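Local coordinates for tannase (Lactobacillus plantarum, PDB 3WA7), which probably hydrolyses the galloyl ester bonds of tannins, as an esterase of alpha/beta-hydrolase fold, at residues I133-Y145 against F181-D195. Numbering follows the deposited sequence.
Sequences IVDMKAAIRYVKY and FEPALTALGAAPATD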
# COMPACT_ATOMS: atom_id res chain seq x y z
N ILE A 133 -7.60 0.64 8.74
CA ILE A 133 -6.53 1.32 9.46
C ILE A 133 -6.74 1.26 10.97
O ILE A 133 -5.78 1.28 11.73
CB ILE A 133 -6.38 2.79 8.97
CG1 ILE A 133 -5.19 3.46 9.68
CG2 ILE A 133 -7.66 3.56 9.21
CD1 ILE A 133 -3.85 2.82 9.36
N VAL A 134 -8.00 1.18 11.41
CA VAL A 134 -8.27 1.06 12.84
C VAL A 134 -7.69 -0.28 13.30
O VAL A 134 -7.06 -0.37 14.35
CB VAL A 134 -9.79 1.12 13.13
CG1 VAL A 134 -10.07 0.67 14.57
CG2 VAL A 134 -10.29 2.54 12.94
N ASP A 135 -7.90 -1.33 12.49
CA ASP A 135 -7.37 -2.65 12.85
C ASP A 135 -5.85 -2.68 12.83
O ASP A 135 -5.23 -3.29 13.69
CB ASP A 135 -7.91 -3.73 11.90
CG ASP A 135 -9.33 -4.15 12.24
OD1 ASP A 135 -9.82 -3.80 13.34
OD2 ASP A 135 -9.95 -4.86 11.42
N MSE A 136 -5.24 -2.03 11.83
CA MSE A 136 -3.79 -2.01 11.76
C MSE A 136 -3.24 -1.32 13.01
O MSE A 136 -2.25 -1.77 13.60
CB MSE A 136 -3.33 -1.26 10.50
CG MSE A 136 -1.84 -1.38 10.21
SE MSE A 136 -1.30 -3.19 9.76
CE MSE A 136 -0.45 -3.69 11.42
N LYS A 137 -3.88 -0.23 13.42
CA LYS A 137 -3.45 0.50 14.60
C LYS A 137 -3.66 -0.31 15.87
O LYS A 137 -2.83 -0.27 16.78
CB LYS A 137 -4.19 1.84 14.69
CG LYS A 137 -3.69 2.90 13.72
CD LYS A 137 -4.65 4.10 13.65
CE LYS A 137 -4.06 5.23 12.81
NZ LYS A 137 -2.86 5.83 13.46
N ALA A 138 -4.78 -1.02 15.95
CA ALA A 138 -5.06 -1.84 17.13
C ALA A 138 -3.99 -2.91 17.26
O ALA A 138 -3.53 -3.21 18.36
CB ALA A 138 -6.44 -2.49 17.01
N ALA A 139 -3.59 -3.50 16.13
CA ALA A 139 -2.56 -4.53 16.14
C ALA A 139 -1.23 -3.94 16.60
O ALA A 139 -0.50 -4.55 17.37
CB ALA A 139 -2.42 -5.15 14.76
N ILE A 140 -0.92 -2.74 16.12
CA ILE A 140 0.31 -2.07 16.52
C ILE A 140 0.27 -1.78 18.02
O ILE A 140 1.26 -1.98 18.72
CB ILE A 140 0.51 -0.76 15.74
CG1 ILE A 140 0.70 -1.08 14.26
CG2 ILE A 140 1.71 0.02 16.30
CD1 ILE A 140 0.67 0.15 13.34
N ARG A 141 -0.87 -1.30 18.52
CA ARG A 141 -0.98 -1.01 19.95
C ARG A 141 -0.79 -2.28 20.77
O ARG A 141 -0.18 -2.25 21.83
CB ARG A 141 -2.33 -0.37 20.27
CG ARG A 141 -2.49 0.99 19.62
CD ARG A 141 -3.67 1.77 20.16
NE ARG A 141 -3.64 3.12 19.62
CZ ARG A 141 -4.34 4.15 20.09
NH1 ARG A 141 -5.16 3.98 21.12
NH2 ARG A 141 -4.22 5.34 19.52
N TYR A 142 -1.32 -3.40 20.28
CA TYR A 142 -1.17 -4.67 20.98
C TYR A 142 0.31 -5.00 21.12
O TYR A 142 0.78 -5.38 22.19
CB TYR A 142 -1.87 -5.81 20.22
CG TYR A 142 -1.71 -7.15 20.89
CD1 TYR A 142 -2.58 -7.56 21.90
CD2 TYR A 142 -0.64 -7.99 20.57
CE1 TYR A 142 -2.39 -8.76 22.58
CE2 TYR A 142 -0.44 -9.20 21.24
CZ TYR A 142 -1.32 -9.57 22.24
OH TYR A 142 -1.11 -10.75 22.92
N VAL A 143 1.04 -4.86 20.02
CA VAL A 143 2.47 -5.15 20.01
C VAL A 143 3.24 -4.25 20.97
O VAL A 143 4.01 -4.74 21.81
CB VAL A 143 3.06 -4.99 18.59
CG1 VAL A 143 4.59 -5.06 18.64
CG2 VAL A 143 2.52 -6.09 17.69
N LYS A 144 3.03 -2.95 20.86
CA LYS A 144 3.74 -1.99 21.70
C LYS A 144 3.37 -2.11 23.18
O LYS A 144 4.21 -1.92 24.05
CB LYS A 144 3.50 -0.56 21.19
CG LYS A 144 3.98 -0.39 19.74
CD LYS A 144 3.94 1.06 19.26
CE LYS A 144 5.08 1.89 19.83
NZ LYS A 144 5.03 3.30 19.33
N TYR A 145 2.11 -2.45 23.45
CA TYR A 145 1.64 -2.62 24.82
C TYR A 145 2.38 -3.79 25.45
O TYR A 145 2.60 -3.83 26.67
CB TYR A 145 0.14 -2.91 24.83
CG TYR A 145 -0.46 -3.16 26.20
CD1 TYR A 145 -0.39 -2.20 27.20
CD2 TYR A 145 -1.14 -4.35 26.48
CE1 TYR A 145 -0.97 -2.41 28.46
CE2 TYR A 145 -1.73 -4.57 27.73
CZ TYR A 145 -1.64 -3.60 28.71
OH TYR A 145 -2.23 -3.80 29.94
N PHE A 181 -8.82 8.50 15.26
CA PHE A 181 -9.13 7.08 15.41
C PHE A 181 -9.35 6.60 16.83
O PHE A 181 -9.67 5.44 17.06
CB PHE A 181 -8.02 6.25 14.76
CG PHE A 181 -7.67 6.69 13.37
CD1 PHE A 181 -6.75 7.71 13.15
CD2 PHE A 181 -8.30 6.12 12.27
CE1 PHE A 181 -6.46 8.15 11.86
CE2 PHE A 181 -8.02 6.55 10.97
CZ PHE A 181 -7.09 7.57 10.77
N GLU A 182 -9.20 7.50 17.80
CA GLU A 182 -9.35 7.12 19.20
C GLU A 182 -10.74 6.57 19.53
O GLU A 182 -10.86 5.55 20.21
CB GLU A 182 -9.01 8.29 20.11
CG GLU A 182 -8.51 7.87 21.49
CD GLU A 182 -7.30 6.94 21.42
OE1 GLU A 182 -6.32 7.29 20.72
OE2 GLU A 182 -7.33 5.87 22.06
N PRO A 183 -11.81 7.23 19.07
CA PRO A 183 -13.15 6.71 19.38
C PRO A 183 -13.34 5.25 18.94
O PRO A 183 -13.87 4.43 19.69
CB PRO A 183 -14.07 7.67 18.64
CG PRO A 183 -13.34 8.96 18.76
CD PRO A 183 -11.91 8.56 18.43
N ALA A 184 -12.91 4.93 17.72
CA ALA A 184 -13.04 3.58 17.19
C ALA A 184 -12.20 2.58 18.00
O ALA A 184 -12.66 1.48 18.31
CB ALA A 184 -12.61 3.55 15.72
N LEU A 185 -10.98 2.97 18.33
CA LEU A 185 -10.09 2.10 19.09
C LEU A 185 -10.62 1.87 20.51
O LEU A 185 -10.45 0.79 21.07
CB LEU A 185 -8.68 2.69 19.12
CG LEU A 185 -7.99 2.65 17.76
CD1 LEU A 185 -6.77 3.56 17.76
CD2 LEU A 185 -7.60 1.21 17.43
N THR A 186 -11.27 2.89 21.06
CA THR A 186 -11.83 2.78 22.40
C THR A 186 -12.99 1.79 22.39
O THR A 186 -13.10 0.96 23.29
CB THR A 186 -12.34 4.15 22.90
OG1 THR A 186 -11.23 5.04 23.07
CG2 THR A 186 -13.07 4.00 24.23
N ALA A 187 -13.83 1.88 21.37
CA ALA A 187 -14.98 0.99 21.24
C ALA A 187 -14.55 -0.47 21.15
O ALA A 187 -15.18 -1.35 21.74
CB ALA A 187 -15.81 1.37 20.01
N LEU A 188 -13.48 -0.72 20.40
CA LEU A 188 -12.96 -2.08 20.23
C LEU A 188 -12.24 -2.58 21.46
O LEU A 188 -12.04 -3.78 21.62
CB LEU A 188 -11.99 -2.13 19.05
CG LEU A 188 -12.52 -1.97 17.63
CD1 LEU A 188 -11.34 -1.94 16.66
CD2 LEU A 188 -13.45 -3.12 17.30
N GLY A 189 -11.85 -1.66 22.33
CA GLY A 189 -11.12 -2.06 23.52
C GLY A 189 -9.69 -2.41 23.15
O GLY A 189 -9.15 -3.42 23.60
N ALA A 190 -9.08 -1.59 22.30
CA ALA A 190 -7.70 -1.82 21.88
C ALA A 190 -6.78 -1.57 23.07
O ALA A 190 -7.17 -0.90 24.03
CB ALA A 190 -7.34 -0.90 20.73
N ALA A 191 -5.57 -2.11 23.01
CA ALA A 191 -4.61 -1.95 24.10
C ALA A 191 -4.26 -0.49 24.33
O ALA A 191 -4.21 0.31 23.39
CB ALA A 191 -3.35 -2.76 23.80
N PRO A 192 -4.01 -0.12 25.60
CA PRO A 192 -3.65 1.25 25.97
C PRO A 192 -2.18 1.55 25.68
O PRO A 192 -1.35 1.61 26.58
CB PRO A 192 -3.95 1.28 27.47
CG PRO A 192 -3.56 -0.09 27.89
CD PRO A 192 -4.16 -0.96 26.80
N ALA A 193 -1.87 1.71 24.40
CA ALA A 193 -0.52 2.00 23.96
C ALA A 193 -0.58 2.88 22.72
O ALA A 193 -1.66 3.15 22.19
CB ALA A 193 0.22 0.69 23.64
N THR A 194 0.59 3.33 22.26
CA THR A 194 0.67 4.17 21.07
C THR A 194 0.67 3.32 19.80
O THR A 194 0.84 2.10 19.87
CB THR A 194 1.95 5.02 21.09
OG1 THR A 194 3.09 4.16 21.24
CG2 THR A 194 1.92 6.03 22.23
N ASP A 195 0.49 3.95 18.65
CA ASP A 195 0.49 3.22 17.39
C ASP A 195 1.40 3.83 16.33
O ASP A 195 1.30 3.49 15.15
CB ASP A 195 -0.94 3.06 16.84
CG ASP A 195 -1.67 4.38 16.70
OD1 ASP A 195 -1.13 5.30 16.05
OD2 ASP A 195 -2.79 4.49 17.25
O HOH W 1 -0.39 4.46 13.11
O HOH W 2 -4.12 6.57 15.98
O HOH W 3 -5.01 -3.43 20.64
O HOH W 4 -6.31 1.95 22.47
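R141 joins two carboxylates through the edge of its guanidinium. R141 NE and NH2 converge side-on on OD2 of D195 (2.9 and 2.8 Å), from the same face of that carboxylate. NH1 and NH2 meet E182 end-on, one oxygen each, the two planes nearly coplanar. Both guanidinium faces are also occupied: CD1 of L185 sits 3.4 Å above the group's centre and A193 O lies over the opposite face, a sandwich that should limit rotation. With an alanine here, E182 would probably lose its charged mate in this contact and D195 keep only K137 as its own, with a gap opened facing CD1 of L185. That leucine is a knob among V134, K137, A138 and R141. K137 CE makes a CH-pi contact over the F181 face, 3.9 Å from the centroid; the chi4 bend swings NZ toward D195 OD1, a salt bridge at 3.2 Å whose hydrogen bond is weak. NZ also bonds to S175 O, while N177 N holds OD1. CD of P192 makes a CH-pi contact over one face of the Y145 ring, 15° off its normal. A Schellman motif at G189 ends helix 182-188, whose axis crosses helix 133-145 at -63°; the latter packs on strands 69-72 and 157-160, as helices flank the central sheet of an alpha/beta-hydrolase fold.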